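Long-range contacts in filamentation induced by cAMP protein Fic (Desulfovibrio alaskensis, PDB 4RGL), which is of unknown function but belongs to the largely helical Fic/DOC family and carries a C-terminal domain of the helix-turn-helix class: residues N48-I53 with Q68-I73; N62-E67 with R83-V88. One frame throughout, in Å; residues are numbered along the deposited sequence.

In the fold
Three consecutive helices, joined by short connections, illustrate how interleaved contacts fold a chain into a compact unit. From the N terminus, helix 42-59 supplies the first half of contact 1, and helix 66-74 returns to meet it, closing the loop through 54-67. Contact 2 starts inside that loop, at 62-67, and is completed only by helix 82-95, closing 68-82. The two contacts therefore cross rather than nest. Their centres are about 9 Å apart, and they join where Val88 of helix 82-95 packs on Val69, Val72 and Ile73. Helix 66-74 is common to both, its inner side facing helices 42-59 and 82-95, while the turn before it is held by hydrogen bonds.

Contact 1 (N48-I53 with Q68-I73)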
loop_
_atom_site.group_PDB
_atom_site.type_symbol
_atom_site.label_atom_id
_atom_site.label_comp_id
_atom_site.label_asym_id
_atom_site.label_seq_id
_atom_site.Cartn_x
_atom_site.Cartn_y
_atom_site.Cartn_z
ATOM N N ASN A 48 2.559 1.397 -3.583
ATOM C CA ASN A 48 1.854 0.407 -2.774
ATOM C C ASN A 48 0.867 1.075 -1.837
ATOM O O ASN A 48 -0.284 0.641 -1.747
ATOM C CB ASN A 48 2.843 -0.431 -1.981
ATOM C CG ASN A 48 3.635 -1.387 -2.829
ATOM O OD1 ASN A 48 3.281 -1.679 -3.979
ATOM N ND2 ASN A 48 4.665 -1.971 -2.247
ATOM N N ARG A 49 1.307 2.154 -1.143
ATOM C CA ARG A 49 0.448 2.901 -0.226
ATOM C C ARG A 49 -0.790 3.447 -0.967
ATOM O O ARG A 49 -1.903 3.302 -0.473
ATOM C CB ARG A 49 1.239 4.046 0.439
ATOM C CG ARG A 49 0.415 4.915 1.414
ATOM C CD ARG A 49 -0.269 4.099 2.521
ATOM N NE ARG A 49 0.666 3.211 3.229
ATOM C CZ ARG A 49 1.435 3.594 4.245
ATOM N NH1 ARG A 49 1.458 4.863 4.626
ATOM N NH2 ARG A 49 2.226 2.723 4.848
ATOM N N ILE A 50 -0.595 3.998 -2.194
ATOM C CA ILE A 50 -1.699 4.514 -3.008
ATOM C C ILE A 50 -2.672 3.357 -3.367
ATOM O O ILE A 50 -3.890 3.527 -3.254
ATOM C CB ILE A 50 -1.166 5.239 -4.281
ATOM C CG1 ILE A 50 -0.420 6.551 -3.895
ATOM C CG2 ILE A 50 -2.304 5.526 -5.267
ATOM C CD1 ILE A 50 0.226 7.328 -5.099
ATOM N N ARG A 51 -2.121 2.158 -3.721
ATOM C CA ARG A 51 -2.934 0.967 -4.016
ATOM C C ARG A 51 -3.758 0.550 -2.793
ATOM O O ARG A 51 -4.945 0.247 -2.927
ATOM C CB ARG A 51 -2.049 -0.201 -4.479
ATOM C CG ARG A 51 -1.471 -0.021 -5.876
ATOM C CD ARG A 51 -0.604 -1.195 -6.272
ATOM N NE ARG A 51 -1.376 -2.436 -6.347
ATOM C CZ ARG A 51 -0.831 -3.646 -6.375
ATOM N NH1 ARG A 51 0.486 -3.790 -6.280
ATOM N NH2 ARG A 51 -1.600 -4.724 -6.446
ATOM N N THR A 52 -3.125 0.544 -1.591
ATOM C CA THR A 52 -3.807 0.227 -0.327
ATOM C C THR A 52 -4.994 1.198 -0.091
ATOM O O THR A 52 -6.114 0.755 0.179
ATOM C CB THR A 52 -2.797 0.290 0.842
ATOM O OG1 THR A 52 -1.901 -0.813 0.740
ATOM C CG2 THR A 52 -3.477 0.282 2.211
ATOM N N ILE A 53 -4.743 2.506 -0.227
ATOM C CA ILE A 53 -5.750 3.531 0.015
ATOM C C ILE A 53 -6.889 3.409 -1.007
ATOM O O ILE A 53 -8.053 3.315 -0.615
ATOM C CB ILE A 53 -5.101 4.945 -0.013
ATOM C CG1 ILE A 53 -4.115 5.114 1.181
ATOM C CG2 ILE A 53 -6.171 6.039 -0.004
ATOM C CD1 ILE A 53 -3.146 6.236 1.035
ATOM N N GLN A 68 -6.822 8.356 -10.437
ATOM C CA GLN A 68 -7.361 9.534 -9.746
ATOM C C GLN A 68 -6.774 9.657 -8.334
ATOM O O GLN A 68 -6.252 10.713 -7.979
ATOM C CB GLN A 68 -8.897 9.477 -9.680
ATOM C CG GLN A 68 -9.574 9.682 -11.028
ATOM C CD GLN A 68 -11.078 9.625 -10.913
ATOM O OE1 GLN A 68 -11.673 8.560 -10.698
ATOM N NE2 GLN A 68 -11.731 10.767 -11.095
ATOM N N VAL A 69 -6.832 8.561 -7.538
ATOM C CA VAL A 69 -6.299 8.551 -6.169
ATOM C C VAL A 69 -4.798 8.944 -6.186
ATOM O O VAL A 69 -4.363 9.743 -5.352
ATOM C CB VAL A 69 -6.523 7.177 -5.490
ATOM C CG1 VAL A 69 -5.777 7.089 -4.158
ATOM C CG2 VAL A 69 -8.012 6.907 -5.297
ATOM N N THR A 70 -4.042 8.452 -7.196
ATOM C CA THR A 70 -2.636 8.821 -7.375
ATOM C C THR A 70 -2.511 10.337 -7.556
ATOM O O THR A 70 -1.726 10.976 -6.855
ATOM C CB THR A 70 -2.037 8.069 -8.578
ATOM O OG1 THR A 70 -2.179 6.667 -8.372
ATOM C CG2 THR A 70 -0.575 8.414 -8.809
ATOM N N ALA A 71 -3.333 10.917 -8.460
ATOM C CA ALA A 71 -3.306 12.344 -8.753
ATOM C C ALA A 71 -3.667 13.185 -7.508
ATOM O O ALA A 71 -3.068 14.238 -7.291
ATOM C CB ALA A 71 -4.257 12.659 -9.891
ATOM N N VAL A 72 -4.634 12.702 -6.674
ATOM C CA VAL A 72 -5.016 13.394 -5.428
ATOM C C VAL A 72 -3.814 13.480 -4.506
ATOM O O VAL A 72 -3.456 14.567 -4.055
ATOM C CB VAL A 72 -6.206 12.694 -4.714
ATOM C CG1 VAL A 72 -6.544 13.395 -3.400
ATOM C CG2 VAL A 72 -7.420 12.629 -5.614
ATOM N N ILE A 73 -3.170 12.329 -4.246
ATOM C CA ILE A 73 -2.040 12.234 -3.332
ATOM C C ILE A 73 -0.789 12.927 -3.944
ATOM O O ILE A 73 0.007 13.499 -3.205
ATOM C CB ILE A 73 -1.764 10.742 -2.973
ATOM C CG1 ILE A 73 -2.992 10.130 -2.232
ATOM C CG2 ILE A 73 -0.476 10.597 -2.133
ATOM C CD1 ILE A 73 -2.916 8.605 -1.974
#
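Ile50 overlaps the turn of helix 66-74 at Thr70, crossing that side chain at about a right angle, and so forms the centre of an apolar helix-helix interface in this Fic-family fold. The two short segments have axes 9.7 Å apart at closest approach and directions inclined at 119°, a steep crossing that concentrates the contact on a few residues. Ile50 uses both branches. CG2, anti to the backbone N (CG1 lies at chi1 -68°), rests on Val69 CG1 at 4.0 Å and on the hydroxyl side of Thr70, whereas CD1 of the other branch lies 3.9 Å from Thr70 CG2. The Thr70 hydroxyl is engaged within its own helix, hydrogen-bonded to the backbone O of Leu66, and Ile50 meets it simply as packing surface.

One turn further along each helix, Ile53 and Ile73 carry the interface on. Helix 82-95 packs against this same layer, with Val88 on Val69 and Phe92 on Ile73. Ile73 slides past Ile50 in the opposite direction but reaches Ile53 tip to tip, its terminal CD1 3.8 Å from both Ile50 CG1 and Ile53 CD1.

Contact 2 (N62-E67 with R83-V88); sequences NTLTLE and REIQEV
The amide of Asn62 and the carboxylate of Glu84 lie stacked, their planes only 15° apart, with Asn62 OD1 3.7 Å from Glu84 CD as the two side chains run past each other in opposite directions. At the edges of the amide, each polar atom finds a partner. ND2 donates close to the amide plane to Glu87 OE1 (3.1 Å), approaching that carboxylate from above its plane, and has a weak second bond to the backbone O of Glu84. OD1 accepts in its carbonyl plane from Leu64 N at 3.0 Å, which closes an Asx turn. CG of Asn62 lies anti to the backbone N (chi1 -172°), and chi2 of -58° then turns the amide to lie over Glu84.

The Glu84 carboxylate is gripped by Thr63 through both oxygens. The Thr63 hydroxyl OG1 donates to the syn lone pair of OE1 at 2.7 Å, while Thr63 N meets OE2 from above the plane at 2.9 Å. Beside these polar groups Leu64 CD1 rests on Val88 CG2 at 3.7 Å and touches Ile85. Glu87 also has a long, weak ion pair with Arg191, and an unknown ligand, probably from the crystallisation liquor, lies about 4 Å from its side chain. The turn thus held leads into helix 66-74, where Thr65 and Gln68 form a capping box, a classic helix N-terminal motif.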
loop_
_atom_site.group_PDB
_atom_site.type_symbol
_atom_site.label_atom_id
_atom_site.label_comp_id
_atom_site.label_asym_id
_atom_site.label_seq_id
_atom_site.Cartn_x
_atom_site.Cartn_y
_atom_site.Cartn_z
ATOM N N ASN A 62 -16.188 3.906 -2.893
ATOM C CA ASN A 62 -15.572 5.133 -3.419
ATOM C C ASN A 62 -15.260 4.928 -4.904
ATOM O O ASN A 62 -14.603 3.948 -5.267
ATOM C CB ASN A 62 -14.312 5.504 -2.622
ATOM C CG ASN A 62 -13.734 6.856 -2.970
ATOM O OD1 ASN A 62 -13.380 7.132 -4.118
ATOM N ND2 ASN A 62 -13.492 7.669 -1.956
ATOM N N THR A 63 -15.823 5.778 -5.767
ATOM C CA THR A 63 -15.798 5.556 -7.217
ATOM C C THR A 63 -14.474 6.057 -7.883
ATOM O O THR A 63 -14.308 5.889 -9.099
ATOM C CB THR A 63 -17.003 6.236 -7.872
ATOM O OG1 THR A 63 -16.887 7.652 -7.711
ATOM C CG2 THR A 63 -18.338 5.744 -7.303
ATOM N N LEU A 64 -13.549 6.655 -7.101
ATOM C CA LEU A 64 -12.287 7.152 -7.666
ATOM C C LEU A 64 -11.398 5.995 -8.140
ATOM O O LEU A 64 -11.340 4.943 -7.487
ATOM C CB LEU A 64 -11.533 8.012 -6.651
ATOM C CG LEU A 64 -12.170 9.370 -6.333
ATOM C CD1 LEU A 64 -11.519 10.000 -5.141
ATOM C CD2 LEU A 64 -12.101 10.300 -7.526
ATOM N N THR A 65 -10.737 6.175 -9.303
ATOM C CA THR A 65 -9.846 5.159 -9.878
ATOM C C THR A 65 -8.460 5.255 -9.245
ATOM O O THR A 65 -8.169 6.235 -8.552
ATOM C CB THR A 65 -9.758 5.325 -11.417
ATOM O OG1 THR A 65 -9.044 6.528 -11.726
ATOM C CG2 THR A 65 -11.131 5.335 -12.086
ATOM N N LEU A 66 -7.583 4.271 -9.524
ATOM C CA LEU A 66 -6.204 4.303 -9.025
ATOM C C LEU A 66 -5.470 5.521 -9.587
ATOM O O LEU A 66 -4.824 6.248 -8.836
ATOM C CB LEU A 66 -5.457 3.001 -9.397
ATOM C CG LEU A 66 -4.061 2.828 -8.775
ATOM C CD1 LEU A 66 -4.141 2.734 -7.264
ATOM C CD2 LEU A 66 -3.379 1.616 -9.320
ATOM N N GLU A 67 -5.671 5.806 -10.892
ATOM C CA GLU A 67 -5.091 6.975 -11.559
ATOM C C GLU A 67 -5.535 8.283 -10.854
ATOM O O GLU A 67 -4.718 9.189 -10.662
ATOM C CB GLU A 67 -5.503 6.994 -13.050
ATOM C CG GLU A 67 -4.900 8.144 -13.851
ATOM C CD GLU A 67 -5.353 8.223 -15.301
ATOM O OE1 GLU A 67 -5.806 7.187 -15.844
ATOM O OE2 GLU A 67 -5.201 9.307 -15.910
ATOM N N ARG A 83 -16.228 15.107 -1.677
ATOM C CA ARG A 83 -16.297 14.212 -0.515
ATOM C C ARG A 83 -15.400 12.982 -0.724
ATOM O O ARG A 83 -14.701 12.569 0.200
ATOM C CB ARG A 83 -17.748 13.783 -0.258
ATOM C CG ARG A 83 -17.984 13.196 1.110
ATOM C CD ARG A 83 -19.464 13.063 1.385
ATOM N NE ARG A 83 -19.729 12.719 2.779
ATOM C CZ ARG A 83 -19.866 13.617 3.748
ATOM N NH1 ARG A 83 -19.747 14.913 3.483
ATOM N NH2 ARG A 83 -20.113 13.227 4.990
ATOM N N GLU A 84 -15.392 12.422 -1.953
ATOM C CA GLU A 84 -14.542 11.274 -2.278
ATOM C C GLU A 84 -13.069 11.668 -2.282
ATOM O O GLU A 84 -12.222 10.885 -1.855
ATOM C CB GLU A 84 -14.928 10.673 -3.636
ATOM C CG GLU A 84 -16.206 9.856 -3.604
ATOM C CD GLU A 84 -16.470 9.066 -4.873
ATOM O OE1 GLU A 84 -15.913 9.434 -5.933
ATOM O OE2 GLU A 84 -17.244 8.082 -4.809
ATOM N N ILE A 85 -12.760 12.881 -2.773
ATOM C CA ILE A 85 -11.385 13.378 -2.825
ATOM C C ILE A 85 -10.864 13.635 -1.384
ATOM O O ILE A 85 -9.707 13.323 -1.088
ATOM C CB ILE A 85 -11.294 14.660 -3.715
ATOM C CG1 ILE A 85 -11.792 14.364 -5.163
ATOM C CG2 ILE A 85 -9.868 15.211 -3.732
ATOM C CD1 ILE A 85 -11.937 15.615 -6.070
ATOM N N GLN A 86 -11.748 14.120 -0.475
ATOM C CA GLN A 86 -11.360 14.347 0.917
ATOM C C GLN A 86 -11.189 13.039 1.665
ATOM O O GLN A 86 -10.370 12.970 2.583
ATOM C CB GLN A 86 -12.365 15.230 1.639
ATOM C CG GLN A 86 -11.888 16.677 1.774
ATOM C CD GLN A 86 -10.536 16.784 2.474
ATOM O OE1 GLN A 86 -9.604 17.424 1.978
ATOM N NE2 GLN A 86 -10.401 16.140 3.622
ATOM N N GLU A 87 -11.936 11.985 1.272
ATOM C CA GLU A 87 -11.739 10.659 1.851
ATOM C C GLU A 87 -10.310 10.188 1.591
ATOM O O GLU A 87 -9.650 9.692 2.503
ATOM C CB GLU A 87 -12.752 9.644 1.283
ATOM C CG GLU A 87 -14.171 9.831 1.796
ATOM C CD GLU A 87 -15.136 8.717 1.425
ATOM O OE1 GLU A 87 -14.674 7.681 0.891
ATOM O OE2 GLU A 87 -16.341 8.849 1.736
ATOM N N VAL A 88 -9.796 10.438 0.354
ATOM C CA VAL A 88 -8.436 10.059 -0.049
ATOM C C VAL A 88 -7.396 10.868 0.748
ATOM O O VAL A 88 -6.451 10.292 1.284
ATOM C CB VAL A 88 -8.228 10.240 -1.579
ATOM C CG1 VAL A 88 -6.782 9.955 -1.974
ATOM C CG2 VAL A 88 -9.189 9.358 -2.369
#